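Local atomic coordinates of F420-dependent methylenetetrahydromethanopterin dehydrogenase (Methanopyrus kandleri, PDB entry 1QV9), a protein that catalyses the reversible, coenzyme F420-dependent reduction of methenyl-tetrahydromethanopterin to methylene-tetrahydromethanopterin in methanogenesis from carbon dioxide. Residues 118-130 / 210-222. Sequence-based numbering, arbitrary orientation. Where two conformers were deposited one is given.
Sequences LVKPDAMLGARRE and AENVADVSVEGCF
From the type I turn Val119 to Asp122 onward, the irregular chain of 118-130 follows helix 210-222, from Pro121, whose CA lies 4.0 Å from Glu211 CA, through Gly126 beside Ser217 to Arg128 near Cys221. In the middle, where Ala123 faces Ala214 and Gly126 faces Ser217, small residues are consistent with the close approach: Ala123 CB points at the helix, 3.3 Å from Ala210 O, and also meets Val213 CG1 and Ala214 CB. Lys120, in the turn, and Glu211, on the helix, run side by side in the same direction. Their salt bridge is long, Lys120 NZ to Glu211 OE1 3.6 Å, and one water joins the same two atoms, while a second water donates to the carbonyl oxygens of both residues. Farther along, Ser217 OG donates to Met124 O (2.8 Å), its donor tilted 30° from the carbonyl plane. The side chain of Met124, a selenomethionine, in one of its two conformers leaves with CG anti to the backbone N (chi1 -175°) and bends at chi3, which brings CE 3.7 Å from Cys221 SG and equally near Phe222 CE2. With SE 5.0 Å from the centroid of the Phe222 ring, this conformer makes an oblique Met-aromatic contact. Beyond it, Arg128 binds the last turn of the helix: NE gives a nearly straight bond (168°) to a lone pair of Gly220 O, which sits at the edge of the guanidinium and in its plane, whereas Cys221 O stands over one face. Tyr230 adds a cation-pi contact to this arginine. Helices 134-150 and 227-257 border the contact, and Arg129 reaches Asp29 of a second subunit. Thus the segment leaving strand 115-119 of the parallel sheet lies along helix 197-223, consistent with a junction between the alpha/beta domain and the helix bundle, to which this helix probably belongs.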
ATOM      1  N   LEU A 118     -13.168 -31.231   2.309  1.00 16.31           N
ATOM      2  CA  LEU A 118     -12.258 -30.802   3.366  1.00 14.30           C
ATOM      3  C   LEU A 118     -11.419 -29.649   2.826  1.00 18.11           C
ATOM      4  O   LEU A 118     -10.711 -29.803   1.847  1.00 17.63           O
ATOM      5  CB  LEU A 118     -11.365 -31.964   3.796  1.00 16.97           C
ATOM      6  CG  LEU A 118     -12.184 -33.141   4.354  1.00 17.52           C
ATOM      7  CD1 LEU A 118     -11.230 -34.243   4.785  1.00 19.28           C
ATOM      8  CD2 LEU A 118     -13.011 -32.672   5.582  1.00 19.05           C
ATOM      9  N   VAL A 119     -11.514 -28.478   3.454  1.00 15.64           N
ATOM     10  CA  VAL A 119     -10.816 -27.302   2.984  1.00 15.47           C
ATOM     11  C   VAL A 119      -9.606 -27.044   3.874  1.00 15.01           C
ATOM     12  O   VAL A 119      -9.732 -26.501   4.991  1.00 15.97           O
ATOM     13  CB  VAL A 119     -11.805 -26.098   2.997  1.00 15.89           C
ATOM     14  CG1 VAL A 119     -11.152 -24.853   2.409  1.00 15.82           C
ATOM     15  CG2 VAL A 119     -13.030 -26.476   2.162  1.00 16.64           C
ATOM     16  N   LYS A 120      -8.423 -27.425   3.386  1.00 15.42           N
ATOM     17  CA  LYS A 120      -7.226 -27.265   4.219  1.00 18.12           C
ATOM     18  C   LYS A 120      -6.894 -25.815   4.578  1.00 15.34           C
ATOM     19  O   LYS A 120      -6.446 -25.521   5.669  1.00 18.24           O
ATOM     20  CB  LYS A 120      -6.018 -27.997   3.586  1.00 19.00           C
ATOM     21  CG  LYS A 120      -6.330 -29.464   3.353  1.00 24.07           C
ATOM     22  CD  LYS A 120      -5.126 -30.291   2.859  1.00 24.37           C
ATOM     23  CE  LYS A 120      -4.223 -30.635   4.027  1.00 28.08           C
ATOM     24  NZ  LYS A 120      -3.066 -31.482   3.599  1.00 29.44           N
ATOM     25  N   PRO A 121      -7.138 -24.872   3.655  1.00 15.59           N
ATOM     26  CA  PRO A 121      -6.813 -23.496   4.062  1.00 16.52           C
ATOM     27  C   PRO A 121      -7.818 -22.839   5.044  1.00 14.96           C
ATOM     28  O   PRO A 121      -7.587 -21.694   5.477  1.00 17.27           O
ATOM     29  CB  PRO A 121      -6.748 -22.709   2.754  1.00 17.75           C
ATOM     30  CG  PRO A 121      -7.224 -23.645   1.669  1.00 23.23           C
ATOM     31  CD  PRO A 121      -7.179 -25.044   2.193  1.00 15.97           C
ATOM     32  N   ASP A 122      -8.897 -23.545   5.394  1.00 15.67           N
ATOM     33  CA  ASP A 122      -9.914 -23.004   6.323  1.00 16.15           C
ATOM     34  C   ASP A 122      -9.367 -23.267   7.708  1.00 16.10           C
ATOM     35  O   ASP A 122      -9.827 -24.161   8.431  1.00 20.40           O
ATOM     36  CB  ASP A 122     -11.232 -23.754   6.110  1.00 18.39           C
ATOM     37  CG  ASP A 122     -12.441 -22.940   6.483  1.00 19.56           C
ATOM     38  OD1 ASP A 122     -12.342 -22.170   7.467  1.00 20.03           O
ATOM     39  OD2 ASP A 122     -13.503 -23.090   5.817  1.00 17.61           O
ATOM     40  N   ALA A 123      -8.407 -22.438   8.076  1.00 17.33           N
ATOM     41  CA  ALA A 123      -7.638 -22.618   9.305  1.00 15.16           C
ATOM     42  C   ALA A 123      -8.236 -22.194  10.630  1.00 17.35           C
ATOM     43  O   ALA A 123      -8.896 -21.177  10.734  1.00 17.25           O
ATOM     44  CB  ALA A 123      -6.300 -21.894   9.119  1.00 17.74           C
HETATM   45  N   MSE A 124      -8.023 -23.001  11.664  0.60 17.36           N
HETATM   46  CA  MSE A 124      -8.518 -22.655  12.996  0.60 19.03           C
HETATM   47  C   MSE A 124      -7.854 -21.345  13.438  0.60 18.57           C
HETATM   48  O   MSE A 124      -6.665 -21.113  13.198  0.60 19.45           O
HETATM   49  CB  MSE A 124      -8.174 -23.768  13.989  0.60 24.39           C
HETATM   50  CG  MSE A 124      -8.758 -23.557  15.375  0.60 12.21           C
HETATM   51 SE   MSE A 124      -8.075 -24.898  16.603  0.60 26.19          SE
HETATM   52  CE  MSE A 124      -6.635 -23.879  17.382  0.60 21.64           C
ATOM     53  N   LEU A 125      -8.628 -20.485  14.085  1.00 19.89           N
ATOM     54  CA  LEU A 125      -8.112 -19.207  14.532  1.00 19.42           C
ATOM     55  C   LEU A 125      -7.352 -19.283  15.870  1.00 18.41           C
ATOM     56  O   LEU A 125      -7.313 -20.358  16.505  1.00 20.15           O
ATOM     57  CB  LEU A 125      -9.207 -18.152  14.554  1.00 25.47           C
ATOM     58  CG  LEU A 125     -10.568 -18.409  15.164  1.00 28.77           C
ATOM     59  CD1 LEU A 125     -10.462 -18.797  16.615  1.00 32.36           C
ATOM     60  CD2 LEU A 125     -11.395 -17.131  14.980  1.00 26.79           C
ATOM     61  N   GLY A 126      -6.759 -18.157  16.279  1.00 19.19           N
ATOM     62  CA  GLY A 126      -5.945 -18.118  17.512  1.00 19.06           C
ATOM     63  C   GLY A 126      -6.822 -17.951  18.733  1.00 18.37           C
ATOM     64  O   GLY A 126      -6.804 -16.903  19.398  1.00 21.19           O
ATOM     65  N   ALA A 127      -7.527 -19.028  19.064  1.00 18.24           N
ATOM     66  CA  ALA A 127      -8.524 -19.022  20.113  1.00 18.60           C
ATOM     67  C   ALA A 127      -8.080 -19.065  21.576  1.00 23.39           C
ATOM     68  O   ALA A 127      -8.447 -19.987  22.310  1.00 26.29           O
ATOM     69  CB  ALA A 127      -9.546 -20.137  19.835  1.00 20.38           C
ATOM     70  N   ARG A 128      -7.285 -18.079  21.969  1.00 20.36           N
ATOM     71  CA  ARG A 128      -6.882 -17.934  23.371  1.00 19.42           C
ATOM     72  C   ARG A 128      -7.619 -16.710  23.884  1.00 20.10           C
ATOM     73  O   ARG A 128      -7.648 -15.665  23.216  1.00 19.59           O
ATOM     74  CB  ARG A 128      -5.386 -17.703  23.499  1.00 19.79           C
ATOM     75  CG  ARG A 128      -4.561 -18.968  23.332  1.00 20.39           C
ATOM     76  CD  ARG A 128      -4.718 -19.870  24.577  1.00 22.67           C
ATOM     77  NE  ARG A 128      -3.658 -20.874  24.636  1.00 26.73           N
ATOM     78  CZ  ARG A 128      -3.469 -21.669  25.686  1.00 30.63           C
ATOM     79  NH1 ARG A 128      -2.480 -22.556  25.680  1.00 27.40           N
ATOM     80  NH2 ARG A 128      -4.274 -21.567  26.734  1.00 29.90           N
ATOM     81  N   ARG A 129      -8.204 -16.803  25.072  1.00 17.68           N
ATOM     82  CA  ARG A 129      -8.951 -15.693  25.663  1.00 19.42           C
ATOM     83  C   ARG A 129      -8.211 -14.337  25.748  1.00 18.35           C
ATOM     84  O   ARG A 129      -8.822 -13.266  25.649  1.00 20.99           O
ATOM     85  CB  ARG A 129      -9.477 -16.104  27.073  1.00 23.70           C
ATOM     86  CG  ARG A 129     -10.292 -15.042  27.758  1.00 28.27           C
ATOM     87  CD  ARG A 129     -10.911 -15.526  29.086  1.00 34.56           C
ATOM     88  NE  ARG A 129     -11.982 -16.497  28.869  1.00 38.28           N
ATOM     89  CZ  ARG A 129     -11.814 -17.818  28.872  1.00 42.95           C
ATOM     90  NH1 ARG A 129     -12.850 -18.620  28.653  1.00 44.51           N
ATOM     91  NH2 ARG A 129     -10.620 -18.341  29.115  1.00 42.53           N
ATOM     92  N   GLU A 130      -6.897 -14.370  25.936  1.00 20.45           N
ATOM     93  CA  GLU A 130      -6.119 -13.152  26.045  1.00 20.83           C
ATOM     94  C   GLU A 130      -5.995 -12.375  24.731  1.00 18.62           C
ATOM     95  O   GLU A 130      -5.586 -11.237  24.744  1.00 19.98           O
ATOM     96  CB  GLU A 130      -4.700 -13.465  26.521  1.00 26.59           C
ATOM     97  CG  GLU A 130      -4.613 -14.143  27.895  1.00 25.50           C
ATOM     98  CD  GLU A 130      -4.628 -15.679  27.850  1.00 31.39           C
ATOM     99  OE1 GLU A 130      -4.054 -16.294  28.791  1.00 29.06           O
ATOM    100  OE2 GLU A 130      -5.203 -16.290  26.914  1.00 25.22           O
ATOM    101  N   ALA A 210      -2.534 -19.535   4.359  1.00 13.08           N
ATOM    102  CA  ALA A 210      -3.725 -19.846   5.114  1.00 12.94           C
ATOM    103  C   ALA A 210      -3.643 -21.259   5.692  1.00 15.18           C
ATOM    104  O   ALA A 210      -3.988 -21.455   6.837  1.00 15.19           O
ATOM    105  CB  ALA A 210      -4.991 -19.686   4.205  1.00 14.75           C
ATOM    106  N   GLU A 211      -3.209 -22.238   4.893  1.00 15.70           N
ATOM    107  CA  GLU A 211      -3.105 -23.594   5.430  1.00 17.66           C
ATOM    108  C   GLU A 211      -2.091 -23.612   6.584  1.00 16.94           C
ATOM    109  O   GLU A 211      -2.328 -24.260   7.629  1.00 18.53           O
ATOM    110  CB  GLU A 211      -2.687 -24.569   4.316  1.00 17.96           C
ATOM    111  CG  GLU A 211      -2.573 -26.012   4.821  1.00 24.56           C
ATOM    112  CD  GLU A 211      -2.237 -26.999   3.721  1.00 28.19           C
ATOM    113  OE1 GLU A 211      -1.864 -28.155   4.045  1.00 31.53           O
ATOM    114  OE2 GLU A 211      -2.350 -26.624   2.545  1.00 25.33           O
ATOM    115  N   ASN A 212      -0.995 -22.867   6.434  1.00 15.72           N
ATOM    116  CA  ASN A 212       0.052 -22.827   7.485  1.00 16.94           C
ATOM    117  C   ASN A 212      -0.380 -22.153   8.783  1.00 18.34           C
ATOM    118  O   ASN A 212       0.178 -22.394   9.856  1.00 18.66           O
ATOM    119  CB  ASN A 212       1.324 -22.155   6.965  1.00 17.53           C
ATOM    120  CG  ASN A 212       1.961 -22.900   5.759  1.00 24.81           C
ATOM    121  OD1 ASN A 212       1.803 -24.114   5.591  1.00 30.83           O
ATOM    122  ND2 ASN A 212       2.682 -22.161   4.944  1.00 26.36           N
ATOM    123  N   VAL A 213      -1.387 -21.277   8.720  1.00 15.59           N
ATOM    124  CA  VAL A 213      -1.886 -20.613   9.910  1.00 14.08           C
ATOM    125  C   VAL A 213      -2.407 -21.637  10.921  1.00 15.40           C
ATOM    126  O   VAL A 213      -2.248 -21.451  12.131  1.00 17.99           O
ATOM    127  CB  VAL A 213      -3.044 -19.645   9.500  1.00 17.46           C
ATOM    128  CG1 VAL A 213      -3.891 -19.251  10.697  1.00 17.96           C
ATOM    129  CG2 VAL A 213      -2.419 -18.413   8.878  1.00 17.18           C
ATOM    130  N   ALA A 214      -3.008 -22.716  10.436  1.00 17.55           N
ATOM    131  CA  ALA A 214      -3.566 -23.703  11.357  1.00 19.13           C
ATOM    132  C   ALA A 214      -2.530 -24.278  12.309  1.00 21.17           C
ATOM    133  O   ALA A 214      -2.809 -24.447  13.506  1.00 21.55           O
ATOM    134  CB  ALA A 214      -4.243 -24.810  10.587  1.00 20.33           C
ATOM    135  N   ASP A 215      -1.344 -24.575  11.796  1.00 23.04           N
ATOM    136  CA  ASP A 215      -0.312 -25.144  12.661  1.00 26.41           C
ATOM    137  C   ASP A 215       0.096 -24.165  13.741  1.00 25.26           C
ATOM    138  O   ASP A 215       0.406 -24.571  14.873  1.00 23.78           O
ATOM    139  CB  ASP A 215       0.917 -25.556  11.852  1.00 28.27           C
ATOM    140  CG  ASP A 215       0.666 -26.782  10.982  1.00 38.25           C
ATOM    141  OD1 ASP A 215       1.639 -27.276  10.370  1.00 43.43           O
ATOM    142  OD2 ASP A 215      -0.493 -27.256  10.904  1.00 44.46           O
ATOM    143  N   VAL A 216       0.103 -22.869  13.416  1.00 17.58           N
ATOM    144  CA  VAL A 216       0.479 -21.858  14.402  1.00 17.03           C
ATOM    145  C   VAL A 216      -0.598 -21.722  15.478  1.00 18.90           C
ATOM    146  O   VAL A 216      -0.301 -21.635  16.675  1.00 18.09           O
ATOM    147  CB  VAL A 216       0.773 -20.455  13.730  1.00 16.89           C
ATOM    148  CG1 VAL A 216       1.113 -19.396  14.823  1.00 17.61           C
ATOM    149  CG2 VAL A 216       1.898 -20.634  12.700  1.00 16.79           C
ATOM    150  N   SER A 217      -1.859 -21.659  15.060  1.00 18.20           N
ATOM    151  CA  SER A 217      -2.959 -21.589  15.991  1.00 18.70           C
ATOM    152  C   SER A 217      -2.969 -22.817  16.924  1.00 19.33           C
ATOM    153  O   SER A 217      -3.190 -22.678  18.116  1.00 20.82           O
ATOM    154  CB  SER A 217      -4.287 -21.517  15.229  1.00 23.60           C
ATOM    155  OG  SER A 217      -4.364 -20.265  14.538  1.00 20.98           O
ATOM    156  N   VAL A 218      -2.743 -23.988  16.345  1.00 21.66           N
ATOM    157  CA  VAL A 218      -2.740 -25.235  17.125  1.00 22.01           C
ATOM    158  C   VAL A 218      -1.598 -25.164  18.142  1.00 24.25           C
ATOM    159  O   VAL A 218      -1.790 -25.514  19.308  1.00 26.17           O
ATOM    160  CB  VAL A 218      -2.601 -26.471  16.197  1.00 22.61           C
ATOM    161  CG1 VAL A 218      -2.256 -27.739  17.028  1.00 26.72           C
ATOM    162  CG2 VAL A 218      -3.908 -26.702  15.440  1.00 21.89           C
ATOM    163  N   GLU A 219      -0.424 -24.686  17.726  1.00 20.35           N
ATOM    164  CA  GLU A 219       0.684 -24.588  18.681  1.00 23.55           C
ATOM    165  C   GLU A 219       0.339 -23.639  19.832  1.00 26.22           C
ATOM    166  O   GLU A 219       0.591 -23.923  21.004  1.00 23.47           O
ATOM    167  CB  GLU A 219       1.957 -24.098  17.999  1.00 26.33           C
ATOM    168  CG  GLU A 219       3.128 -23.886  18.966  1.00 28.71           C
ATOM    169  CD  GLU A 219       4.324 -23.233  18.296  1.00 30.50           C
ATOM    170  OE1 GLU A 219       4.509 -23.463  17.099  1.00 30.11           O
ATOM    171  OE2 GLU A 219       5.078 -22.507  18.970  1.00 37.95           O
ATOM    172  N   GLY A 220      -0.256 -22.486  19.517  1.00 19.63           N
ATOM    173  CA  GLY A 220      -0.563 -21.550  20.565  1.00 17.92           C
ATOM    174  C   GLY A 220      -1.747 -21.897  21.456  1.00 20.84           C
ATOM    175  O   GLY A 220      -1.801 -21.442  22.592  1.00 23.42           O
ATOM    176  N   CYS A 221      -2.692 -22.670  20.937  1.00 20.45           N
ATOM    177  CA  CYS A 221      -3.891 -23.065  21.682  1.00 23.41           C
ATOM    178  C   CYS A 221      -3.788 -24.381  22.444  1.00 24.58           C
ATOM    179  O   CYS A 221      -4.415 -24.530  23.499  1.00 27.78           O
ATOM    180  CB  CYS A 221      -5.078 -23.222  20.741  1.00 21.86           C
ATOM    181  SG  CYS A 221      -5.700 -21.624  20.112  1.00 24.63           S
ATOM    182  N   PHE A 222      -3.022 -25.323  21.902  1.00 26.37           N
ATOM    183  CA  PHE A 222      -2.933 -26.659  22.505  1.00 30.00           C
ATOM    184  C   PHE A 222      -1.593 -27.164  22.991  1.00 30.35           C
ATOM    185  O   PHE A 222      -1.536 -28.063  23.829  1.00 34.48           O
ATOM    186  CB  PHE A 222      -3.506 -27.668  21.518  1.00 26.13           C
ATOM    187  CG  PHE A 222      -4.895 -27.342  21.099  1.00 32.46           C
ATOM    188  CD1 PHE A 222      -5.860 -27.068  22.057  1.00 31.71           C
ATOM    189  CD2 PHE A 222      -5.241 -27.271  19.758  1.00 33.26           C
ATOM    190  CE1 PHE A 222      -7.151 -26.722  21.682  1.00 38.82           C
ATOM    191  CE2 PHE A 222      -6.519 -26.931  19.386  1.00 35.88           C
ATOM    192  CZ  PHE A 222      -7.477 -26.654  20.347  1.00 32.36           C
TER
HETATM  193  O   HOH W   1      -1.738 -29.600   1.744  1.00 32.56           O
HETATM  194  O   HOH W   2      -4.164 -26.584   7.583  1.00 33.01           O